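Long-range contacts in (R)-specific enoyl-CoA hydratase (Pseudomonas aeruginosa, PDB 5CPG), which probably catalyses the reversible, (R)-specific hydration of trans-2-enoyl-CoA to (3R)-3-hydroxyacyl-CoA: residues Phe53-Met61 / Leu87-Leu95; Leu66-Leu75 / Asp98-Leu106. All coordinates share one frame; numbering follows the deposited sequence.

Contact 1: residues Phe53-Met61 / Leu87-Leu95; sequences FKERIAHGM and LRFTRPVKL
Ala58 N donates to Val93 O (2.8 Å), and Leu95 N in turn to Arg56 O (3.0 Å, N-H...O angle 166°). These two nearly straight bonds flank Ile57 and Lys94 and make a single beta bridge between stretches that are otherwise irregular here. A water extends the pairing by one step, donating a hydrogen bond to Ala58 O and accepting one from Val93 N. Lys94 shows how an exposed chain can still pack along its aliphatic part. Its CB lies 3.4 Å from Glu55 OE2, and CG leans on Ile57 CG2 at 4.2 Å. With the chain extended about CB-CG, CD lies 3.6 Å from Glu55 OE2; the bend at chi3 (-63°) then keeps CE near that oxygen. NZ ends 4.7 Å from Glu55 OE2, too far for a salt bridge, though the opposite charges probably still attract. Beside the bridge, Leu95 and Arg56 run side by side in the same direction, CD2 against the guanidinium that Glu25 pairs with. Further along, Gly60 O comes obliquely to the Phe89 ring, 3.3 Å from CE1, and Met61 CE sits at the ring's edge, 4.0 Å from Phe89 CZ. Tyr82 of the second subunit also meets that ring. Ile57 O accepts from His42 ND1. Thus loop 53-61, probably part of the (R)-hydratase overhang, is held against the end of hot-dog strand 81-89 and the connection after it.

Contact 2: residues Leu66-Leu75 / Asp98-Leu106; sequences LISAAIATVL and DLKVELEVL
Leu103 pushes its CD1 methyl into a hollow formed by Ala70, Ile71 and Leu75, where helix 62-73 runs out. Ala70 CB forms one wall at 3.8 Å, Ile71 CG1 another at 3.9 Å, and Leu75 O lies 3.4 Å from Leu103 CD1. Chi1 of -58° sets Leu103 CG near Ala70 CB; CD1 goes on into the hollow and CD2 lies alongside Ile71 CG1. Two residues back, Val101 is a blunter bump: CG1 faces the small Ala70 CB at 3.9 Å, while CG2 touches Leu66 CB at the same separation and also lies against the backbone N of Ile67. Ala70 is therefore the shallow spot between two strand projections. At the ends, Leu66 CD1 meets Leu99 CD1 at 4.0 Å, the side chains crossing at about a right angle, and Leu75 CD2 reaches Val105 CG2 at 4.2 Å. Helix and strand axes cross at -50° and approach to 8.9 Å. No hydrogen bond spans the interface; near the helix end Ala70 O accepts from both Val74 N and Leu75 N. Adhesion is thus apolar, resting on close fit and exclusion of water; Glu102 and Glu104 leave the strand away from the helix, where both pair with Arg119.

Overall arrangement
Contact 2 is core: every touching residue is buried, and the central helix lies against the sheet of the hot-dog fold near the middle of the chain. Contact 1 lies farther out, partly exposed, and joins a loop to the end of strand 81-89 and the segment after it, the latter through backbone bonds and a water, with mixed polar and apolar packing. The two are continuous: Leu87 CD2 packs on Ile67 CD1 at 3.6 Å, and Val93 CG1 on Leu99 CD1 at 4.0 Å. Their segments alternate along the chain, loop 53-61 leading into the helix and strand 81-89 preceding strand 98-109. Both border the second subunit, with strand 81-89 carrying the sheet across the interface.

Contact 1: residues Phe53-Met61 / Leu87-Leu95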
ATOM      1  N   PHE A  53      19.793   8.358   7.923  1.00 13.34           N
ATOM      2  CA  PHE A  53      19.547   8.622   6.509  1.00 15.19           C
ATOM      3  C   PHE A  53      19.853  10.069   6.103  1.00 12.83           C
ATOM      4  O   PHE A  53      19.969  10.359   4.907  1.00 16.39           O
ATOM      5  CB  PHE A  53      18.091   8.279   6.134  1.00 17.73           C
ATOM      6  CG  PHE A  53      17.663   6.882   6.538  1.00 15.77           C
ATOM      7  CD1 PHE A  53      17.998   5.776   5.767  1.00 19.57           C
ATOM      8  CD2 PHE A  53      16.909   6.687   7.692  1.00 21.93           C
ATOM      9  CE1 PHE A  53      17.601   4.493   6.144  1.00 23.29           C
ATOM     10  CE2 PHE A  53      16.500   5.402   8.078  1.00 24.31           C
ATOM     11  CZ  PHE A  53      16.859   4.313   7.302  1.00 23.34           C
ATOM     12  N   LYS A  54      19.936  10.973   7.080  1.00 11.62           N
ATOM     13  CA  LYS A  54      20.282  12.384   6.850  1.00 11.92           C
ATOM     14  C   LYS A  54      19.243  13.193   6.092  1.00 15.17           C
ATOM     15  O   LYS A  54      19.416  14.391   5.892  1.00 11.74           O
ATOM     16  CB  LYS A  54      21.633  12.500   6.100  1.00 14.65           C
ATOM     17  CG  LYS A  54      22.767  11.796   6.804  1.00 21.32           C
ATOM     18  CD  LYS A  54      23.059  12.426   8.138  1.00 20.19           C
ATOM     19  CE  LYS A  54      24.238  11.709   8.776  1.00 22.97           C
ATOM     20  NZ  LYS A  54      24.697  12.353  10.058  1.00 22.86           N
ATOM     21  N   GLU A  55      18.161  12.539   5.677  1.00 11.80           N
ATOM     22  CA  GLU A  55      17.099  13.176   4.945  1.00  9.24           C
ATOM     23  C   GLU A  55      15.881  12.274   5.061  1.00 10.83           C
ATOM     24  O   GLU A  55      15.989  11.144   5.565  1.00  9.83           O
ATOM     25  CB  GLU A  55      17.470  13.355   3.458  1.00 12.08           C
ATOM     26  CG  GLU A  55      17.717  11.986   2.827  1.00  8.29           C
ATOM     27  CD  GLU A  55      18.204  12.049   1.373  1.00 23.20           C
ATOM     28  OE1 GLU A  55      18.438  13.153   0.850  1.00 15.96           O
ATOM     29  OE2 GLU A  55      18.357  10.974   0.760  1.00 21.47           O
ATOM     30  N   ARG A  56      14.724  12.758   4.618  1.00 11.16           N
ATOM     31  CA  ARG A  56      13.502  11.966   4.763  1.00  6.77           C
ATOM     32  C   ARG A  56      13.507  10.752   3.820  1.00 10.09           C
ATOM     33  O   ARG A  56      14.122  10.758   2.761  1.00 11.49           O
ATOM     34  CB  ARG A  56      12.283  12.836   4.524  1.00  7.83           C
ATOM     35  CG  ARG A  56      11.941  13.783   5.693  1.00 10.43           C
ATOM     36  CD  ARG A  56      10.906  14.792   5.267  1.00  9.78           C
ATOM     37  NE  ARG A  56      11.467  15.731   4.304  1.00  9.46           N
ATOM     38  CZ  ARG A  56      10.786  16.730   3.773  1.00 10.37           C
ATOM     39  NH1 ARG A  56       9.514  16.914   4.101  1.00 15.62           N
ATOM     40  NH2 ARG A  56      11.366  17.541   2.899  1.00  9.70           N
ATOM     41  N   ILE A  57      12.795   9.706   4.215  1.00 11.30           N
ATOM     42  CA  ILE A  57      12.696   8.504   3.379  1.00  7.38           C
ATOM     43  C   ILE A  57      11.204   8.167   3.165  1.00  7.63           C
ATOM     44  O   ILE A  57      10.347   8.579   3.943  1.00  8.05           O
ATOM     45  CB  ILE A  57      13.425   7.283   4.008  1.00 13.37           C
ATOM     46  CG1 ILE A  57      12.732   6.822   5.282  1.00 11.89           C
ATOM     47  CG2 ILE A  57      14.880   7.622   4.344  1.00 15.37           C
ATOM     48  CD1 ILE A  57      13.343   5.576   5.870  1.00 18.13           C
ATOM     49  N   ALA A  58      10.928   7.383   2.127  1.00  6.95           N
ATOM     50  CA  ALA A  58       9.542   7.034   1.796  1.00  7.17           C
ATOM     51  C   ALA A  58       9.091   5.895   2.681  1.00  5.96           C
ATOM     52  O   ALA A  58       9.912   5.121   3.189  1.00  9.27           O
ATOM     53  CB  ALA A  58       9.437   6.626   0.319  1.00  7.94           C
ATOM     54  N   HIS A  59       7.788   5.790   2.870  1.00  6.56           N
ATOM     55  CA  HIS A  59       7.225   4.604   3.514  1.00  7.35           C
ATOM     56  C   HIS A  59       7.468   3.392   2.642  1.00  4.80           C
ATOM     57  O   HIS A  59       7.275   3.446   1.434  1.00  4.76           O
ATOM     58  CB  HIS A  59       5.727   4.793   3.732  1.00  8.14           C
ATOM     59  CG  HIS A  59       5.362   6.082   4.418  1.00  6.12           C
ATOM     60  ND1 HIS A  59       5.341   7.295   3.773  1.00  7.29           N
ATOM     61  CD2 HIS A  59       4.926   6.313   5.678  1.00  6.94           C
ATOM     62  CE1 HIS A  59       4.921   8.234   4.617  1.00  9.62           C
ATOM     63  NE2 HIS A  59       4.661   7.657   5.780  1.00  6.36           N
ATOM     64  N   GLY A  60       7.870   2.278   3.253  1.00  8.28           N
ATOM     65  CA  GLY A  60       8.102   1.086   2.452  1.00  8.83           C
ATOM     66  C   GLY A  60       6.916   0.706   1.609  1.00  6.06           C
ATOM     67  O   GLY A  60       7.073   0.307   0.455  1.00  7.60           O
ATOM     68  N   MET A  61       5.716   0.837   2.179  1.00  8.47           N
ATOM     69  CA  MET A  61       4.514   0.406   1.491  1.00  6.56           C
ATOM     70  C   MET A  61       4.080   1.332   0.342  1.00  5.62           C
ATOM     71  O   MET A  61       3.143   1.000  -0.369  1.00  6.54           O
ATOM     72  CB  MET A  61       3.379   0.250   2.513  1.00  7.78           C
ATOM     73  CG  MET A  61       2.063  -0.321   2.022  1.00  9.49           C
ATOM     74  SD  MET A  61       2.228  -1.955   1.286  1.00  8.48           S
ATOM     75  CE  MET A  61       2.504  -2.935   2.765  1.00 10.67           C
ATOM     76  N   LEU A  87       5.083  -8.901  -0.927  1.00  8.12           N
ATOM     77  CA  LEU A  87       6.104  -7.863  -1.030  1.00  6.61           C
ATOM     78  C   LEU A  87       7.300  -8.214  -0.173  1.00 10.31           C
ATOM     79  O   LEU A  87       7.168  -8.575   1.012  1.00 11.01           O
ATOM     80  CB  LEU A  87       5.541  -6.497  -0.572  1.00  7.13           C
ATOM     81  CG  LEU A  87       4.365  -6.006  -1.408  1.00  6.21           C
ATOM     82  CD1 LEU A  87       3.655  -4.853  -0.655  1.00 11.23           C
ATOM     83  CD2 LEU A  87       4.855  -5.477  -2.750  1.00  8.23           C
ATOM     84  N   ARG A  88       8.486  -8.075  -0.743  1.00  9.50           N
ATOM     85  CA  ARG A  88       9.677  -8.134   0.113  1.00  7.25           C
ATOM     86  C   ARG A  88      10.390  -6.804  -0.075  1.00  9.03           C
ATOM     87  O   ARG A  88      10.649  -6.389  -1.207  1.00 11.80           O
ATOM     88  CB  ARG A  88      10.554  -9.309  -0.275  1.00 11.71           C
ATOM     89  CG  ARG A  88       9.830 -10.643  -0.118  1.00 15.24           C
ATOM     90  CD  ARG A  88      10.568 -11.838  -0.718  1.00 23.43           C
ATOM     91  NE  ARG A  88      10.562 -11.897  -2.192  1.00 23.91           N
ATOM     92  CZ  ARG A  88       9.569 -12.413  -2.925  1.00 25.73           C
ATOM     93  NH1 ARG A  88       8.448 -12.883  -2.363  1.00 25.33           N
ATOM     94  NH2 ARG A  88       9.670 -12.447  -4.238  1.00 20.01           N
ATOM     95  N   PHE A  89      10.687  -6.139   1.030  1.00 10.28           N
ATOM     96  CA  PHE A  89      11.286  -4.792   1.015  1.00 10.56           C
ATOM     97  C   PHE A  89      12.807  -4.934   1.148  1.00 12.88           C
ATOM     98  O   PHE A  89      13.331  -5.282   2.205  1.00 20.64           O
ATOM     99  CB  PHE A  89      10.708  -3.920   2.131  1.00 11.47           C
ATOM    100  CG  PHE A  89       9.198  -3.830   2.109  1.00 12.67           C
ATOM    101  CD1 PHE A  89       8.539  -2.989   1.214  1.00  8.76           C
ATOM    102  CD2 PHE A  89       8.438  -4.582   3.004  1.00 12.19           C
ATOM    103  CE1 PHE A  89       7.159  -2.923   1.179  1.00  8.32           C
ATOM    104  CE2 PHE A  89       7.070  -4.506   3.006  1.00 12.37           C
ATOM    105  CZ  PHE A  89       6.406  -3.702   2.097  1.00  6.79           C
ATOM    106  N   THR A  90      13.493  -4.686   0.045  1.00 12.97           N
ATOM    107  CA  THR A  90      14.909  -5.034  -0.092  1.00 11.85           C
ATOM    108  C   THR A  90      15.821  -3.892   0.264  1.00 17.12           C
ATOM    109  O   THR A  90      16.820  -4.066   0.962  1.00 15.30           O
ATOM    110  CB  THR A  90      15.192  -5.462  -1.515  1.00  8.89           C
ATOM    111  OG1 THR A  90      14.239  -6.453  -1.877  1.00 21.91           O
ATOM    112  CG2 THR A  90      16.620  -6.098  -1.602  1.00 17.66           C
ATOM    113  N   ARG A  91      15.432  -2.708  -0.174  1.00 12.40           N
ATOM    114  CA  ARG A  91      16.228  -1.495   0.053  1.00 12.31           C
ATOM    115  C   ARG A  91      15.315  -0.336   0.402  1.00 13.94           C
ATOM    116  O   ARG A  91      14.215  -0.257  -0.113  1.00 10.67           O
ATOM    117  CB  ARG A  91      17.052  -1.137  -1.200  1.00  8.22           C
ATOM    118  CG  ARG A  91      18.177  -2.144  -1.536  1.00 13.41           C
ATOM    119  CD  ARG A  91      18.856  -1.825  -2.857  1.00 12.57           C
ATOM    120  NE  ARG A  91      20.030  -2.692  -3.104  1.00 13.10           N
ATOM    121  CZ  ARG A  91      19.960  -3.908  -3.637  1.00 24.62           C
ATOM    122  NH1 ARG A  91      18.776  -4.416  -3.990  1.00 17.86           N
ATOM    123  NH2 ARG A  91      21.073  -4.620  -3.829  1.00 20.55           N
ATOM    124  N   PRO A  92      15.793   0.602   1.219  1.00 11.49           N
ATOM    125  CA  PRO A  92      14.993   1.802   1.468  1.00 12.69           C
ATOM    126  C   PRO A  92      14.897   2.714   0.242  1.00 11.53           C
ATOM    127  O   PRO A  92      15.719   2.662  -0.689  1.00 12.88           O
ATOM    128  CB  PRO A  92      15.757   2.506   2.582  1.00 16.50           C
ATOM    129  CG  PRO A  92      17.152   2.050   2.390  1.00 20.62           C
ATOM    130  CD  PRO A  92      17.092   0.656   1.915  1.00 14.76           C
ATOM    131  N   VAL A  93      13.874   3.540   0.251  1.00  7.98           N
ATOM    132  CA  VAL A  93      13.653   4.511  -0.806  1.00  8.07           C
ATOM    133  C   VAL A  93      13.751   5.887  -0.172  1.00 10.15           C
ATOM    134  O   VAL A  93      13.103   6.133   0.862  1.00  7.28           O
ATOM    135  CB  VAL A  93      12.285   4.320  -1.447  1.00  9.89           C
ATOM    136  CG1 VAL A  93      12.022   5.401  -2.537  1.00  9.25           C
ATOM    137  CG2 VAL A  93      12.166   2.883  -2.032  1.00 10.15           C
ATOM    138  N   LYS A  94      14.546   6.777  -0.769  1.00  7.51           N
ATOM    139  CA  LYS A  94      14.800   8.061  -0.126  1.00  8.36           C
ATOM    140  C   LYS A  94      14.111   9.170  -0.891  1.00  8.15           C
ATOM    141  O   LYS A  94      13.772   8.994  -2.067  1.00  9.59           O
ATOM    142  CB  LYS A  94      16.312   8.312  -0.020  1.00 13.19           C
ATOM    143  CG  LYS A  94      17.032   7.218   0.779  1.00 17.96           C
ATOM    144  CD  LYS A  94      18.535   7.421   0.848  1.00 26.01           C
ATOM    145  CE  LYS A  94      19.171   7.356  -0.527  1.00 33.55           C
ATOM    146  NZ  LYS A  94      20.630   7.030  -0.477  1.00 47.03           N
ATOM    147  N   LEU A  95      13.859  10.278  -0.212  1.00  7.80           N
ATOM    148  CA  LEU A  95      13.373  11.480  -0.869  1.00  6.51           C
ATOM    149  C   LEU A  95      14.265  11.800  -2.049  1.00 10.66           C
ATOM    150  O   LEU A  95      15.495  11.799  -1.922  1.00  9.46           O
ATOM    151  CB  LEU A  95      13.359  12.645   0.119  1.00  9.04           C
ATOM    152  CG  LEU A  95      12.872  13.984  -0.413  1.00 11.26           C
ATOM    153  CD1 LEU A  95      11.411  13.876  -0.846  1.00  9.89           C
ATOM    154  CD2 LEU A  95      13.049  15.022   0.713  1.00 12.85           C
TER
HETATM  155  O   HOH W   1      11.629   3.241   2.080  1.00 15.14           O

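Contact 2: residues Leu66-Leu75 / Asp98-Leu106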
ATOM      1  N   LEU A  66       2.284   1.785  -5.608  1.00  6.99           N
ATOM      2  CA  LEU A  66       2.685   1.964  -7.014  1.00  5.19           C
ATOM      3  C   LEU A  66       2.466   0.685  -7.814  1.00  5.51           C
ATOM      4  O   LEU A  66       1.959   0.737  -8.915  1.00  7.06           O
ATOM      5  CB  LEU A  66       4.165   2.394  -7.079  1.00  4.50           C
ATOM      6  CG  LEU A  66       4.392   3.764  -6.429  1.00  9.50           C
ATOM      7  CD1 LEU A  66       5.882   4.057  -6.412  1.00  9.08           C
ATOM      8  CD2 LEU A  66       3.633   4.846  -7.228  1.00  8.68           C
ATOM      9  N   ILE A  67       2.830  -0.469  -7.235  1.00  6.95           N
ATOM     10  CA  ILE A  67       2.584  -1.756  -7.873  1.00  4.75           C
ATOM     11  C   ILE A  67       1.097  -1.918  -8.190  1.00  6.19           C
ATOM     12  O   ILE A  67       0.742  -2.331  -9.294  1.00  6.05           O
ATOM     13  CB  ILE A  67       3.064  -2.916  -6.986  1.00  5.97           C
ATOM     14  CG1 ILE A  67       4.594  -2.986  -7.050  1.00  7.83           C
ATOM     15  CG2 ILE A  67       2.455  -4.243  -7.430  1.00  4.72           C
ATOM     16  CD1 ILE A  67       5.240  -3.887  -5.938  1.00  6.51           C
ATOM     17  N   SER A  68       0.237  -1.598  -7.221  1.00  6.08           N
ATOM     18  CA  SER A  68      -1.200  -1.833  -7.443  1.00  9.63           C
ATOM     19  C   SER A  68      -1.710  -0.954  -8.557  1.00  7.53           C
ATOM     20  O   SER A  68      -2.572  -1.383  -9.335  1.00  7.58           O
ATOM     21  CB  SER A  68      -2.013  -1.595  -6.165  1.00  6.22           C
ATOM     22  OG  SER A  68      -2.014  -0.233  -5.801  1.00  8.54           O
ATOM     23  N   ALA A  69      -1.189   0.269  -8.658  1.00  4.86           N
ATOM     24  CA  ALA A  69      -1.654   1.180  -9.727  1.00  5.77           C
ATOM     25  C   ALA A  69      -1.130   0.692 -11.100  1.00  8.04           C
ATOM     26  O   ALA A  69      -1.830   0.824 -12.117  1.00  9.44           O
ATOM     27  CB  ALA A  69      -1.214   2.622  -9.441  1.00  5.22           C
ATOM     28  N   ALA A  70       0.086   0.138 -11.130  1.00  7.21           N
ATOM     29  CA  ALA A  70       0.627  -0.397 -12.391  1.00  6.47           C
ATOM     30  C   ALA A  70      -0.265  -1.505 -12.892  1.00  5.69           C
ATOM     31  O   ALA A  70      -0.573  -1.595 -14.066  1.00  8.84           O
ATOM     32  CB  ALA A  70       2.039  -0.921 -12.202  1.00  7.05           C
ATOM     33  N   ILE A  71      -0.684  -2.371 -11.987  1.00  6.43           N
ATOM     34  CA  ILE A  71      -1.492  -3.518 -12.398  1.00  7.05           C
ATOM     35  C   ILE A  71      -2.863  -3.023 -12.868  1.00  9.21           C
ATOM     36  O   ILE A  71      -3.388  -3.397 -13.925  1.00  9.91           O
ATOM     37  CB  ILE A  71      -1.638  -4.504 -11.239  1.00  6.24           C
ATOM     38  CG1 ILE A  71      -0.268  -5.141 -10.893  1.00  7.45           C
ATOM     39  CG2 ILE A  71      -2.758  -5.527 -11.517  1.00  7.63           C
ATOM     40  CD1 ILE A  71      -0.364  -6.089  -9.695  1.00 10.23           C
ATOM     41  N   ALA A  72      -3.433  -2.109 -12.085  1.00  6.98           N
ATOM     42  CA  ALA A  72      -4.759  -1.603 -12.377  1.00  9.61           C
ATOM     43  C   ALA A  72      -4.869  -0.697 -13.569  1.00  7.89           C
ATOM     44  O   ALA A  72      -5.963  -0.605 -14.137  1.00 10.98           O
ATOM     45  CB  ALA A  72      -5.307  -0.860 -11.146  1.00 12.77           C
ATOM     46  N   THR A  73      -3.786  -0.007 -13.927  1.00  8.58           N
ATOM     47  CA  THR A  73      -3.882   0.964 -15.034  1.00 10.42           C
ATOM     48  C   THR A  73      -3.054   0.611 -16.256  1.00 11.57           C
ATOM     49  O   THR A  73      -3.282   1.224 -17.326  1.00 13.11           O
ATOM     50  CB  THR A  73      -3.499   2.416 -14.597  1.00 12.48           C
ATOM     51  OG1 THR A  73      -2.115   2.523 -14.253  1.00 12.69           O
ATOM     52  CG2 THR A  73      -4.344   2.849 -13.375  1.00 10.58           C
ATOM     53  N   VAL A  74      -2.126  -0.335 -16.131  1.00  7.97           N
ATOM     54  CA  VAL A  74      -1.214  -0.622 -17.264  1.00 11.95           C
ATOM     55  C   VAL A  74      -1.326  -2.083 -17.686  1.00 14.22           C
ATOM     56  O   VAL A  74      -1.691  -2.339 -18.822  1.00 14.60           O
ATOM     57  CB  VAL A  74       0.252  -0.298 -16.949  1.00 14.42           C
ATOM     58  CG1 VAL A  74       1.121  -0.579 -18.174  1.00 11.19           C
ATOM     59  CG2 VAL A  74       0.401   1.169 -16.552  1.00 13.81           C
ATOM     60  N   LEU A  75      -1.040  -3.031 -16.780  1.00 11.65           N
ATOM     61  CA  LEU A  75      -1.072  -4.451 -17.167  1.00 10.60           C
ATOM     62  C   LEU A  75      -1.575  -5.357 -16.026  1.00  7.44           C
ATOM     63  O   LEU A  75      -0.894  -5.501 -15.004  1.00  8.71           O
ATOM     64  CB  LEU A  75       0.321  -4.893 -17.609  1.00  6.81           C
ATOM     65  CG  LEU A  75       0.497  -6.338 -18.103  1.00 13.87           C
ATOM     66  CD1 LEU A  75      -0.120  -6.494 -19.491  1.00 17.90           C
ATOM     67  CD2 LEU A  75       1.961  -6.877 -18.094  1.00 10.32           C
ATOM     68  N   ASP A  98      13.866   7.901  -7.832  1.00  8.68           N
ATOM     69  CA  ASP A  98      12.833   7.690  -8.855  1.00 10.72           C
ATOM     70  C   ASP A  98      12.634   6.199  -8.945  1.00  9.80           C
ATOM     71  O   ASP A  98      13.612   5.480  -9.017  1.00 14.31           O
ATOM     72  CB  ASP A  98      13.242   8.219 -10.230  1.00 22.04           C
ATOM     73  CG  ASP A  98      13.163   9.721 -10.328  1.00 34.37           C
ATOM     74  OD1 ASP A  98      12.034  10.246 -10.476  1.00 45.28           O
ATOM     75  OD2 ASP A  98      14.236  10.367 -10.309  1.00 52.59           O
ATOM     76  N   LEU A  99      11.396   5.753  -8.953  1.00 12.05           N
ATOM     77  CA  LEU A  99      11.167   4.309  -8.955  1.00  9.70           C
ATOM     78  C   LEU A  99      10.566   3.863 -10.270  1.00 12.57           C
ATOM     79  O   LEU A  99       9.775   4.557 -10.886  1.00 14.74           O
ATOM     80  CB  LEU A  99      10.233   3.904  -7.801  1.00  9.46           C
ATOM     81  CG  LEU A  99      10.727   4.275  -6.429  1.00  8.51           C
ATOM     82  CD1 LEU A  99       9.712   3.767  -5.388  1.00 11.95           C
ATOM     83  CD2 LEU A  99      12.104   3.688  -6.173  1.00 13.04           C
ATOM     84  N   LYS A 100      10.931   2.650 -10.670  1.00 10.74           N
ATOM     85  CA  LYS A 100      10.325   2.007 -11.814  1.00  7.55           C
ATOM     86  C   LYS A 100       9.732   0.672 -11.386  1.00  8.59           C
ATOM     87  O   LYS A 100      10.469  -0.180 -10.862  1.00  8.09           O
ATOM     88  CB  LYS A 100      11.370   1.792 -12.921  1.00 11.06           C
ATOM     89  CG  LYS A 100      10.856   0.975 -14.088  1.00 16.61           C
ATOM     90  CD  LYS A 100      11.974   0.720 -15.081  1.00 20.10           C
ATOM     91  CE  LYS A 100      13.216   0.158 -14.347  1.00 40.32           C
ATOM     92  NZ  LYS A 100      14.399  -0.133 -15.240  1.00 56.11           N
ATOM     93  N   VAL A 101       8.424   0.540 -11.526  1.00 11.36           N
ATOM     94  CA  VAL A 101       7.750  -0.731 -11.322  1.00  7.87           C
ATOM     95  C   VAL A 101       7.851  -1.534 -12.604  1.00  7.63           C
ATOM     96  O   VAL A 101       7.551  -1.020 -13.699  1.00 10.62           O
ATOM     97  CB  VAL A 101       6.264  -0.561 -10.956  1.00 11.22           C
ATOM     98  CG1 VAL A 101       5.579  -1.911 -10.949  1.00 10.19           C
ATOM     99  CG2 VAL A 101       6.135   0.151  -9.600  1.00 10.11           C
ATOM    100  N   GLU A 102       8.331  -2.757 -12.472  1.00 10.28           N
ATOM    101  CA  GLU A 102       8.346  -3.684 -13.602  1.00  7.93           C
ATOM    102  C   GLU A 102       7.376  -4.826 -13.327  1.00  9.00           C
ATOM    103  O   GLU A 102       7.504  -5.493 -12.311  1.00 13.78           O
ATOM    104  CB  GLU A 102       9.746  -4.238 -13.842  1.00 12.72           C
ATOM    105  CG  GLU A 102       9.725  -5.151 -15.086  1.00 26.07           C
ATOM    106  CD  GLU A 102      10.973  -6.002 -15.290  1.00 34.89           C
ATOM    107  OE1 GLU A 102      11.429  -6.695 -14.352  1.00 25.43           O
ATOM    108  OE2 GLU A 102      11.489  -5.983 -16.425  1.00 50.37           O
ATOM    109  N   LEU A 103       6.430  -5.022 -14.221  1.00  7.43           N
ATOM    110  CA  LEU A 103       5.478  -6.131 -14.096  1.00  9.80           C
ATOM    111  C   LEU A 103       5.881  -7.184 -15.092  1.00 10.70           C
ATOM    112  O   LEU A 103       6.283  -6.857 -16.202  1.00 11.71           O
ATOM    113  CB  LEU A 103       4.045  -5.686 -14.385  1.00  8.62           C
ATOM    114  CG  LEU A 103       3.492  -4.561 -13.512  1.00  7.88           C
ATOM    115  CD1 LEU A 103       2.061  -4.273 -13.938  1.00 10.89           C
ATOM    116  CD2 LEU A 103       3.587  -4.983 -12.037  1.00  8.80           C
ATOM    117  N   GLU A 104       5.694  -8.450 -14.744  1.00 10.85           N
ATOM    118  CA  GLU A 104       5.907  -9.493 -15.749  1.00 11.54           C
ATOM    119  C   GLU A 104       4.896 -10.622 -15.564  1.00 15.04           C
ATOM    120  O   GLU A 104       4.745 -11.102 -14.451  1.00 14.08           O
ATOM    121  CB  GLU A 104       7.311 -10.074 -15.633  1.00 11.08           C
ATOM    122  CG  GLU A 104       7.595 -11.103 -16.756  1.00 16.12           C
ATOM    123  CD  GLU A 104       8.960 -11.785 -16.594  1.00 29.52           C
ATOM    124  OE1 GLU A 104       9.822 -11.258 -15.854  1.00 23.21           O
ATOM    125  OE2 GLU A 104       9.160 -12.867 -17.206  1.00 26.54           O
ATOM    126  N   VAL A 105       4.243 -11.057 -16.642  1.00 10.18           N
ATOM    127  CA  VAL A 105       3.298 -12.178 -16.520  1.00 14.66           C
ATOM    128  C   VAL A 105       4.070 -13.491 -16.294  1.00 16.71           C
ATOM    129  O   VAL A 105       4.910 -13.866 -17.125  1.00 17.05           O
ATOM    130  CB  VAL A 105       2.403 -12.315 -17.754  1.00  9.60           C
ATOM    131  CG1 VAL A 105       1.536 -13.581 -17.608  1.00 12.72           C
ATOM    132  CG2 VAL A 105       1.535 -11.046 -18.000  1.00 10.40           C
ATOM    133  N   LEU A 106       3.836 -14.167 -15.159  1.00 11.05           N
ATOM    134  CA  LEU A 106       4.607 -15.378 -14.837  1.00 12.76           C
ATOM    135  C   LEU A 106       3.844 -16.630 -15.251  1.00 20.60           C
ATOM    136  O   LEU A 106       4.425 -17.582 -15.782  1.00 17.10           O
ATOM    137  CB  LEU A 106       4.937 -15.474 -13.338  1.00 11.80           C
ATOM    138  CG  LEU A 106       5.884 -14.464 -12.698  1.00  8.80           C
ATOM    139  CD1 LEU A 106       6.002 -14.733 -11.239  1.00 16.29           C
ATOM    140  CD2 LEU A 106       7.309 -14.528 -13.374  1.00 12.62           C
TER